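Local structure of CRISPR-associated endonuclease Cas9 (Campylobacter jejuni subsp. jejuni serotype O:2, 5X2H) at residues Ser18-Ala23 and Arg466-Ala471; Asp28-Cys33 and Asp561-Ala566; Ala662-Lys667 and Pro711-Ala716. The protein binds a guide RNA and uses it to recognise and cut matching foreign DNA, one strand by its RuvC-like domain and the other, in the full-length enzyme, by its HNH domain. All coordinates share one frame; numbering follows the deposited sequence.

Interaction 1: Ser18-Ala23 and Arg466-Ala471; sequences SSIGWA and RKVLNA. With nucleotides of chain B.
Val-468 faces Ile-20 and Trp-22 from the helix, one methyl to each, and this apolar trio is the tight, buried part of the contact. Val-468 CG1, anti to the backbone N (chi1 173°), reaches the five-membered ring of Trp-22, with CD1 at 3.6 Å and CG at 3.9 Å. The methyl comes in obliquely. On the other branch, Val-468 CG2 meets Ile-20 CG2 more loosely, at 4.2 Å. No hydrogen bond runs between the two segments, which meet by apolar packing; helix 456-476 lies against strand 19-26 here. That strand belongs to the mixed sheet of the RuvC domain, an RNase H fold. The side chain of Ile-20 lies about 7 Å from those of Asp-14 and His-558, predicted magnesium ligands. The helix turns its other flank to the guide RNA of chain B. There the extended Arg-466 sets the edge of its guanidinium against the phosphate of U74: NH2 bonds OP1 at 2.8 Å (166°) and NH1 bonds OP2 at 3.0 Å, almost straight (174°). A weak bond runs from NH1 to OP1 of G73, while NE is held by the carbonyl of Leu-441. Lys-467, partly exposed, grips less firmly, its NZ reaching OP2 of A78 in a weak bond of 3.2 Å.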
loop_
_atom_site.group_PDB
_atom_site.type_symbol
_atom_site.label_atom_id
_atom_site.label_comp_id
_atom_site.label_asym_id
_atom_site.label_seq_id
_atom_site.Cartn_x
_atom_site.Cartn_y
_atom_site.Cartn_z
ATOM N N SER A 18 7.054 12.926 10.023
ATOM C CA SER A 18 6.364 12.401 11.195
ATOM C C SER A 18 6.130 13.471 12.256
ATOM O O SER A 18 5.816 13.133 13.405
ATOM C CB SER A 18 7.150 11.235 11.802
ATOM O OG SER A 18 8.495 11.603 12.042
ATOM N N SER A 19 6.264 14.749 11.908
ATOM C CA SER A 19 6.118 15.817 12.883
ATOM C C SER A 19 5.493 17.034 12.219
ATOM O O SER A 19 5.607 17.228 11.006
ATOM C CB SER A 19 7.467 16.194 13.506
ATOM O OG SER A 19 8.400 16.566 12.506
ATOM N N ILE A 20 4.829 17.852 13.033
ATOM C CA ILE A 20 4.232 19.111 12.599
ATOM C C ILE A 20 4.632 20.173 13.611
ATOM O O ILE A 20 4.106 20.196 14.730
ATOM C CB ILE A 20 2.705 19.030 12.485
ATOM C CG1 ILE A 20 2.291 18.011 11.427
ATOM C CG2 ILE A 20 2.133 20.398 12.153
ATOM C CD1 ILE A 20 2.668 18.413 10.026
ATOM N N GLY A 21 5.563 21.043 13.228
ATOM C CA GLY A 21 5.901 22.198 14.040
ATOM C C GLY A 21 5.097 23.408 13.596
ATOM O O GLY A 21 4.937 23.658 12.405
ATOM N N TRP A 22 4.583 24.153 14.572
ATOM C CA TRP A 22 3.720 25.286 14.278
ATOM C C TRP A 22 4.024 26.440 15.222
ATOM O O TRP A 22 4.355 26.237 16.393
ATOM C CB TRP A 22 2.237 24.907 14.376
ATOM C CG TRP A 22 1.828 24.394 15.722
ATOM C CD1 TRP A 22 1.810 23.092 16.134
ATOM C CD2 TRP A 22 1.371 25.173 16.836
ATOM N NE1 TRP A 22 1.371 23.011 17.432
ATOM C CE2 TRP A 22 1.096 24.274 17.887
ATOM C CE3 TRP A 22 1.169 26.540 17.046
ATOM C CZ2 TRP A 22 0.630 24.700 19.130
ATOM C CZ3 TRP A 22 0.707 26.961 18.279
ATOM C CH2 TRP A 22 0.442 26.044 19.306
ATOM N N ALA A 23 3.901 27.656 14.695
ATOM C CA ALA A 23 4.107 28.875 15.458
ATOM C C ALA A 23 3.058 29.897 15.048
ATOM O O ALA A 23 2.608 29.919 13.899
ATOM C CB ALA A 23 5.515 29.446 15.247
ATOM N N ARG A 466 -3.999 19.552 8.648
ATOM C CA ARG A 466 -5.344 20.110 8.736
ATOM C C ARG A 466 -5.832 20.158 10.178
ATOM O O ARG A 466 -6.415 21.158 10.609
ATOM C CB ARG A 466 -6.309 19.298 7.871
ATOM C CG ARG A 466 -7.770 19.583 8.166
ATOM C CD ARG A 466 -8.697 18.839 7.225
ATOM N NE ARG A 466 -10.097 19.137 7.515
ATOM C CZ ARG A 466 -10.860 18.413 8.327
ATOM N NH1 ARG A 466 -10.361 17.340 8.925
ATOM N NH2 ARG A 466 -12.123 18.758 8.537
ATOM N N LYS A 467 -5.597 19.085 10.937
ATOM C CA LYS A 467 -6.064 19.036 12.318
ATOM C C LYS A 467 -5.422 20.132 13.157
ATOM O O LYS A 467 -6.107 20.816 13.927
ATOM C CB LYS A 467 -5.779 17.659 12.916
ATOM C CG LYS A 467 -6.133 17.538 14.391
ATOM C CD LYS A 467 -5.859 16.137 14.920
ATOM C CE LYS A 467 -6.705 15.100 14.202
ATOM N NZ LYS A 467 -6.612 13.768 14.850
ATOM N N VAL A 468 -4.110 20.326 13.011
ATOM C CA VAL A 468 -3.420 21.355 13.783
ATOM C C VAL A 468 -3.865 22.744 13.344
ATOM O O VAL A 468 -4.101 23.625 14.179
ATOM C CB VAL A 468 -1.895 21.180 13.660
ATOM C CG1 VAL A 468 -1.169 22.351 14.307
ATOM C CG2 VAL A 468 -1.461 19.874 14.301
ATOM N N LEU A 469 -3.991 22.963 12.033
ATOM C CA LEU A 469 -4.410 24.270 11.533
ATOM C C LEU A 469 -5.819 24.613 12.002
ATOM O O LEU A 469 -6.069 25.721 12.492
ATOM C CB LEU A 469 -4.331 24.301 10.005
ATOM C CG LEU A 469 -5.006 25.494 9.313
ATOM C CD1 LEU A 469 -4.343 26.812 9.700
ATOM C CD2 LEU A 469 -5.010 25.316 7.804
ATOM N N ASN A 470 -6.756 23.672 11.863
ATOM C CA ASN A 470 -8.131 23.944 12.265
ATOM C C ASN A 470 -8.254 24.145 13.771
ATOM O O ASN A 470 -9.098 24.928 14.222
ATOM C CB ASN A 470 -9.053 22.819 11.791
ATOM C CG ASN A 470 -9.311 22.875 10.294
ATOM O OD1 ASN A 470 -9.060 23.894 9.653
ATOM N ND2 ASN A 470 -9.817 21.781 9.734
ATOM N N ALA A 471 -7.424 23.457 14.560
ATOM C CA ALA A 471 -7.416 23.696 16.000
ATOM C C ALA A 471 -6.944 25.108 16.319
ATOM O O ALA A 471 -7.488 25.764 17.215
ATOM C CB ALA A 471 -6.536 22.665 16.704
ATOM P P U B 74 -13.563 16.157 10.463
ATOM O OP1 U B 74 -14.019 17.550 10.225
ATOM O OP2 U B 74 -12.143 15.912 10.819
ATOM O "O5'" U B 74 -14.473 15.510 11.600
ATOM C "C5'" U B 74 -15.890 15.535 11.510
ATOM C "C4'" U B 74 -16.527 14.571 12.481
ATOM O "O4'" U B 74 -16.044 13.227 12.230
ATOM C "C3'" U B 74 -16.228 14.806 13.954
ATOM O "O3'" U B 74 -17.063 15.803 14.521
ATOM C "C2'" U B 74 -16.439 13.427 14.572
ATOM O "O2'" U B 74 -17.815 13.198 14.835
ATOM C "C1'" U B 74 -16.000 12.496 13.438
ATOM N N1 U B 74 -14.634 11.955 13.632
ATOM C C2 U B 74 -14.503 10.844 14.442
ATOM O O2 U B 74 -15.451 10.314 14.994
ATOM N N3 U B 74 -13.221 10.373 14.588
ATOM C C4 U B 74 -12.079 10.891 14.013
ATOM O O4 U B 74 -10.990 10.359 14.238
ATOM C C5 U B 74 -12.299 12.040 13.185
ATOM C C6 U B 74 -13.536 12.519 13.027
ATOM P P G B 73 -9.077 13.367 8.074
ATOM O OP1 G B 73 -8.741 14.803 7.911
ATOM O OP2 G B 73 -8.463 12.576 9.171
ATOM O "O5'" G B 73 -10.655 13.229 8.239
ATOM C "C5'" G B 73 -11.547 13.929 7.387
ATOM C "C4'" G B 73 -12.981 13.565 7.676
ATOM O "O4'" G B 73 -13.137 12.124 7.621
ATOM C "C3'" G B 73 -13.507 13.939 9.054
ATOM O "O3'" G B 73 -13.904 15.298 9.146
ATOM C "C2'" G B 73 -14.658 12.959 9.246
ATOM O "O2'" G B 73 -15.809 13.394 8.542
ATOM C "C1'" G B 73 -14.113 11.709 8.552
ATOM N N9 G B 73 -13.492 10.771 9.507
ATOM C C8 G B 73 -12.152 10.536 9.692
ATOM N N7 G B 73 -11.918 9.645 10.615
ATOM C C5 G B 73 -13.177 9.271 11.066
ATOM C C6 G B 73 -13.562 8.337 12.065
ATOM O O6 G B 73 -12.838 7.630 12.774
ATOM N N1 G B 73 -14.946 8.266 12.199
ATOM C C2 G B 73 -15.847 9.001 11.467
ATOM N N2 G B 73 -17.144 8.799 11.738
ATOM N N3 G B 73 -15.499 9.873 10.538
ATOM C C4 G B 73 -14.159 9.957 10.390
ATOM P P A B 78 -7.073 12.706 18.287
ATOM O OP1 A B 78 -5.647 12.967 17.966
ATOM O OP2 A B 78 -8.137 13.565 17.706
ATOM O "O5'" A B 78 -7.390 11.201 17.882
ATOM C "C5'" A B 78 -6.654 10.123 18.444
ATOM C "C4'" A B 78 -7.411 8.825 18.339
ATOM O "O4'" A B 78 -8.758 9.017 18.856
ATOM C "C3'" A B 78 -7.583 8.284 16.919
ATOM O "O3'" A B 78 -7.648 6.861 16.984
ATOM C "C2'" A B 78 -8.955 8.817 16.537
ATOM O "O2'" A B 78 -9.592 8.122 15.488
ATOM C "C1'" A B 78 -9.696 8.665 17.859
ATOM N N9 A B 78 -10.880 9.515 17.980
ATOM C C8 A B 78 -11.065 10.780 17.485
ATOM N N7 A B 78 -12.252 11.270 17.738
ATOM C C5 A B 78 -12.891 10.257 18.435
ATOM C C6 A B 78 -14.180 10.153 18.984
ATOM N N6 A B 78 -15.090 11.127 18.917
ATOM N N1 A B 78 -14.505 9.005 19.621
ATOM C C2 A B 78 -13.589 8.029 19.693
ATOM N N3 A B 78 -12.347 8.006 19.214
ATOM C C4 A B 78 -12.060 9.162 18.588
#

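Interaction 2: Asp28-Cys33 and Asp561-Ala566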
loop_
_atom_site.group_PDB
_atom_site.type_symbol
_atom_site.label_atom_id
_atom_site.label_comp_id
_atom_site.label_asym_id
_atom_site.label_seq_id
_atom_site.Cartn_x
_atom_site.Cartn_y
_atom_site.Cartn_z
ATOM N N ASP A 28 4.383 41.082 15.026
ATOM C CA ASP A 28 5.781 40.676 15.149
ATOM C C ASP A 28 6.083 40.039 16.506
ATOM O O ASP A 28 7.248 39.947 16.905
ATOM C CB ASP A 28 6.727 41.857 14.894
ATOM C CG ASP A 28 7.920 41.478 14.038
ATOM O OD1 ASP A 28 7.975 40.323 13.566
ATOM O OD2 ASP A 28 8.803 42.339 13.835
ATOM N N GLU A 29 5.053 39.586 17.219
ATOM C CA GLU A 29 5.191 39.024 18.558
ATOM C C GLU A 29 4.805 37.554 18.539
ATOM O O GLU A 29 3.699 37.204 18.110
ATOM C CB GLU A 29 4.317 39.776 19.564
ATOM C CG GLU A 29 5.084 40.495 20.653
ATOM C CD GLU A 29 4.635 40.080 22.039
ATOM O OE1 GLU A 29 5.353 39.288 22.686
ATOM O OE2 GLU A 29 3.557 40.536 22.475
ATOM N N LEU A 30 5.707 36.699 19.015
ATOM C CA LEU A 30 5.421 35.273 19.091
ATOM C C LEU A 30 4.428 34.999 20.214
ATOM O O LEU A 30 4.660 35.371 21.368
ATOM C CB LEU A 30 6.710 34.485 19.312
ATOM C CG LEU A 30 6.576 32.964 19.230
ATOM C CD1 LEU A 30 5.996 32.554 17.885
ATOM C CD2 LEU A 30 7.921 32.294 19.466
ATOM N N LYS A 31 3.318 34.345 19.875
ATOM C CA LYS A 31 2.212 34.136 20.803
ATOM C C LYS A 31 2.071 32.698 21.276
ATOM O O LYS A 31 1.721 32.473 22.436
ATOM C CB LYS A 31 0.894 34.579 20.155
ATOM C CG LYS A 31 0.927 35.986 19.576
ATOM C CD LYS A 31 0.783 37.050 20.654
ATOM C CE LYS A 31 -0.644 37.114 21.182
ATOM N NZ LYS A 31 -0.861 38.299 22.061
ATOM N N ASP A 32 2.330 31.714 20.416
ATOM C CA ASP A 32 2.107 30.322 20.778
ATOM C C ASP A 32 3.053 29.432 19.984
ATOM O O ASP A 32 3.486 29.783 18.884
ATOM C CB ASP A 32 0.648 29.918 20.531
ATOM C CG ASP A 32 0.199 28.776 21.420
ATOM O OD1 ASP A 32 1.061 28.162 22.082
ATOM O OD2 ASP A 32 -1.018 28.498 21.461
ATOM N N CYS A 33 3.365 28.269 20.556
ATOM C CA CYS A 33 4.289 27.318 19.956
ATOM C C CYS A 33 3.834 25.901 20.274
ATOM O O CYS A 33 3.111 25.664 21.245
ATOM C CB CYS A 33 5.721 27.527 20.462
ATOM S SG CYS A 33 6.761 28.530 19.395
ATOM N N ASP A 561 12.085 25.674 14.211
ATOM C CA ASP A 561 12.039 25.816 12.761
ATOM C C ASP A 561 10.785 26.563 12.327
ATOM O O ASP A 561 10.850 27.439 11.459
ATOM C CB ASP A 561 12.110 24.443 12.090
ATOM C CG ASP A 561 13.406 23.714 12.390
ATOM O OD1 ASP A 561 14.400 24.383 12.743
ATOM O OD2 ASP A 561 13.431 22.471 12.272
ATOM N N ALA A 562 9.637 26.241 12.932
ATOM C CA ALA A 562 8.405 26.956 12.612
ATOM C C ALA A 562 8.499 28.420 13.017
ATOM O O ALA A 562 7.948 29.296 12.339
ATOM C CB ALA A 562 7.214 26.282 13.291
ATOM N N VAL A 563 9.189 28.707 14.124
ATOM C CA VAL A 563 9.452 30.096 14.485
ATOM C C VAL A 563 10.297 30.768 13.412
ATOM O O VAL A 563 10.116 31.956 13.117
ATOM C CB VAL A 563 10.120 30.169 15.873
ATOM C CG1 VAL A 563 10.510 31.599 16.210
ATOM C CG2 VAL A 563 9.188 29.614 16.936
ATOM N N ILE A 564 11.216 30.020 12.795
ATOM C CA ILE A 564 12.008 30.569 11.701
ATOM C C ILE A 564 11.138 30.791 10.470
ATOM O O ILE A 564 11.272 31.807 9.777
ATOM C CB ILE A 564 13.205 29.650 11.393
ATOM C CG1 ILE A 564 14.229 29.707 12.528
ATOM C CG2 ILE A 564 13.856 30.032 10.069
ATOM C CD1 ILE A 564 15.455 28.853 12.283
ATOM N N ILE A 565 10.228 29.854 10.181
ATOM C CA ILE A 565 9.372 29.985 9.002
ATOM C C ILE A 565 8.520 31.244 9.097
ATOM O O ILE A 565 8.251 31.908 8.088
ATOM C CB ILE A 565 8.494 28.731 8.820
ATOM C CG1 ILE A 565 9.331 27.453 8.863
ATOM C CG2 ILE A 565 7.741 28.792 7.503
ATOM C CD1 ILE A 565 10.496 27.459 7.920
ATOM N N ALA A 566 8.088 31.597 10.310
ATOM C CA ALA A 566 7.251 32.776 10.492
ATOM C C ALA A 566 8.026 34.074 10.310
ATOM O O ALA A 566 7.417 35.106 10.006
ATOM C CB ALA A 566 6.599 32.750 11.875
#
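Leu-30 and Cys-33 both rest on Val-563, joining strand 29-37, an outermost strand of the RNase H-fold sheet of the RuvC domain, to helix 557-566 packed on that sheet. Along the strand, Leu-30 comes first. Its CG is anti to the backbone N (chi1 -172°), which extends the side chain toward the helix, and CD2 meets Val-563 CG2 at 3.9 Å, the two side chains crossing at about a right angle. Val-617 and Lys-620 of helix 615-622 also touch this leucine. Lys-31 and Asp-32 follow, both facing Phe-24 of the neighbouring strand in a classic beta bulge. The extra residue shifts the facing of the strand, consistent with Leu-30 and Cys-33 reaching the same valine although three positions apart. Asp-32 turns OD1 to the following amide, accepting Cys-33 N at 2.8 Å, from the anti side and 30° out of the carboxylate plane, while OD2 is bonded to the hydroxyl of Tyr-476. Thus both carboxylate oxygens have partners. Cys-33 closes the segment, buried and also in touch with Ile-621. Its sulfur shares one methyl of the valine with Leu-30, Cys-33 SG lying 3.6 Å from Val-563 CG2.

Interaction 3: Ala662-Lys667 and Pro711-Ala716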
loop_
_atom_site.group_PDB
_atom_site.type_symbol
_atom_site.label_atom_id
_atom_site.label_comp_id
_atom_site.label_asym_id
_atom_site.label_seq_id
_atom_site.Cartn_x
_atom_site.Cartn_y
_atom_site.Cartn_z
ATOM N N ALA A 662 -1.285 -21.234 29.139
ATOM C CA ALA A 662 -0.982 -20.056 28.336
ATOM C C ALA A 662 -2.023 -19.854 27.243
ATOM O O ALA A 662 -2.403 -18.717 26.940
ATOM C CB ALA A 662 0.412 -20.179 27.729
ATOM N N LEU A 663 -2.497 -20.946 26.641
ATOM C CA LEU A 663 -3.552 -20.830 25.640
ATOM C C LEU A 663 -4.839 -20.303 26.262
ATOM O O LEU A 663 -5.535 -19.480 25.658
ATOM C CB LEU A 663 -3.795 -22.181 24.968
ATOM C CG LEU A 663 -2.724 -22.618 23.969
ATOM C CD1 LEU A 663 -2.953 -24.057 23.516
ATOM C CD2 LEU A 663 -2.712 -21.669 22.777
ATOM N N GLU A 664 -5.162 -20.753 27.476
ATOM C CA GLU A 664 -6.387 -20.303 28.122
ATOM C C GLU A 664 -6.316 -18.837 28.532
ATOM O O GLU A 664 -7.362 -18.192 28.662
ATOM C CB GLU A 664 -6.693 -21.170 29.344
ATOM C CG GLU A 664 -8.182 -21.311 29.611
ATOM C CD GLU A 664 -8.503 -21.628 31.058
ATOM O OE1 GLU A 664 -7.800 -22.465 31.665
ATOM O OE2 GLU A 664 -9.465 -21.030 31.587
ATOM N N LEU A 665 -5.113 -18.299 28.731
ATOM C CA LEU A 665 -4.941 -16.916 29.150
ATOM C C LEU A 665 -4.687 -15.959 27.994
ATOM O O LEU A 665 -4.749 -14.742 28.194
ATOM C CB LEU A 665 -3.786 -16.809 30.154
ATOM C CG LEU A 665 -4.028 -17.443 31.523
ATOM C CD1 LEU A 665 -2.730 -17.536 32.307
ATOM C CD2 LEU A 665 -5.061 -16.646 32.298
ATOM N N GLY A 666 -4.403 -16.471 26.800
ATOM C CA GLY A 666 -4.109 -15.623 25.668
ATOM C C GLY A 666 -2.657 -15.235 25.515
ATOM O O GLY A 666 -2.350 -14.374 24.683
ATOM N N LYS A 667 -1.754 -15.830 26.300
ATOM C CA LYS A 667 -0.330 -15.550 26.140
ATOM C C LYS A 667 0.196 -16.098 24.821
ATOM O O LYS A 667 1.199 -15.600 24.297
ATOM C CB LYS A 667 0.456 -16.135 27.315
ATOM C CG LYS A 667 0.093 -15.531 28.664
ATOM C CD LYS A 667 0.745 -16.293 29.807
ATOM C CE LYS A 667 2.259 -16.297 29.681
ATOM N NZ LYS A 667 2.827 -14.929 29.787
ATOM N N PRO A 711 -11.076 -9.662 27.257
ATOM C CA PRO A 711 -10.455 -10.370 28.384
ATOM C C PRO A 711 -10.773 -9.678 29.702
ATOM O O PRO A 711 -10.992 -8.466 29.753
ATOM C CB PRO A 711 -8.955 -10.314 28.064
ATOM C CG PRO A 711 -8.878 -9.989 26.593
ATOM C CD PRO A 711 -10.083 -9.154 26.298
ATOM N N ASN A 712 -10.808 -10.469 30.779
ATOM C CA ASN A 712 -11.192 -9.935 32.079
ATOM C C ASN A 712 -10.284 -10.426 33.207
ATOM O O ASN A 712 -10.690 -10.396 34.376
ATOM C CB ASN A 712 -12.649 -10.293 32.395
ATOM C CG ASN A 712 -13.271 -9.360 33.416
ATOM O OD1 ASN A 712 -12.969 -8.167 33.447
ATOM N ND2 ASN A 712 -14.134 -9.903 34.269
ATOM N N LYS A 713 -9.073 -10.874 32.898
ATOM C CA LYS A 713 -8.144 -11.365 33.905
ATOM C C LYS A 713 -6.875 -10.527 33.869
ATOM O O LYS A 713 -6.275 -10.348 32.804
ATOM C CB LYS A 713 -7.820 -12.844 33.686
ATOM C CG LYS A 713 -8.984 -13.771 33.994
ATOM C CD LYS A 713 -8.561 -15.227 33.948
ATOM C CE LYS A 713 -9.686 -16.148 34.398
ATOM N NZ LYS A 713 -9.249 -17.573 34.439
ATOM N N ALA A 714 -6.480 -10.015 35.031
ATOM C CA ALA A 714 -5.279 -9.201 35.141
ATOM C C ALA A 714 -4.051 -10.079 35.338
ATOM O O ALA A 714 -4.112 -11.138 35.969
ATOM C CB ALA A 714 -5.402 -8.208 36.298
ATOM N N VAL A 715 -2.923 -9.615 34.801
ATOM C CA VAL A 715 -1.690 -10.388 34.849
ATOM C C VAL A 715 -1.176 -10.470 36.280
ATOM O O VAL A 715 -1.185 -9.481 37.027
ATOM C CB VAL A 715 -0.631 -9.769 33.921
ATOM C CG1 VAL A 715 0.666 -10.573 33.980
ATOM C CG2 VAL A 715 -1.156 -9.697 32.492
ATOM N N ALA A 716 -0.730 -11.661 36.669
ATOM C CA ALA A 716 -0.040 -11.883 37.929
ATOM C C ALA A 716 1.363 -12.389 37.631
ATOM O O ALA A 716 1.561 -13.173 36.697
ATOM C CB ALA A 716 -0.789 -12.888 38.809
#
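The C-terminal end of helix 655-665 in the wedge region meets the short strand 713-714 here, through Leu-665 and Glu-664 on the helix and Lys-713 on the strand. The helix closes in a Schellman motif: Lys-667 N turns back to Ala-662 O at 3.0 Å and Gly-666 N to Leu-663 O at 3.4 Å, both weak bonds. Gly-666 takes a positive phi of 88°, a backbone setting that suits glycine, since a CB there would crowd the carbonyl oxygen of Leu-665. Just beyond the turn, Lys-667 forms a salt bridge through NZ to a phosphate of the bound DNA, so the helix end sits beside the nucleic acid. Strand 713-714 pairs antiparallel with 727-728, and Arg-830 bonds Pro-711 O and Asn-712 OD1 just ahead of it. The contact itself is small and lies at the surface, with 80 Å² buried in all and no hydrogen bond between the two segments. Leu-665 holds CG anti to its carbonyl carbon (chi1 -69°), and its CD2 branch makes the touch; it also meets Ile-723 and Trp-726. Lys-713 points toward the helix with its chain extended beyond CG, so that its aliphatic part runs across Leu-665 at about a right angle; Leu-665 CD2 meets Lys-713 CD at 4.1 Å. The same extension carries the ammonium past the leucine toward the exposed Glu-664. The opposite charges probably attract, but they do not close into a salt bridge: Glu-664 OE2 and Lys-713 NZ remain 4.5 Å apart.

Interactions 1 and 2 both reach the sheet of the RuvC domain, through its neighbouring strands 19-26 and 29-37, and their centres are 13 Å apart. They touch: Trp-22 CH2 lies 3.3 Å from Cys-33 O, and Ala-562 CB packs on the backbone of Gly-21 and Trp-22. Along the chain they cross, strands 19-26 and 29-37 preceding helices 456-476 and 557-566, so distant parts of the sequence build the discontinuous nuclease domain. Interaction 3 comes later in the chain and lies apart, its centre 40 Å from that of interaction 1 and 50 Å from that of interaction 2. Interaction 1 borders the guide RNA and interaction 3 the DNA.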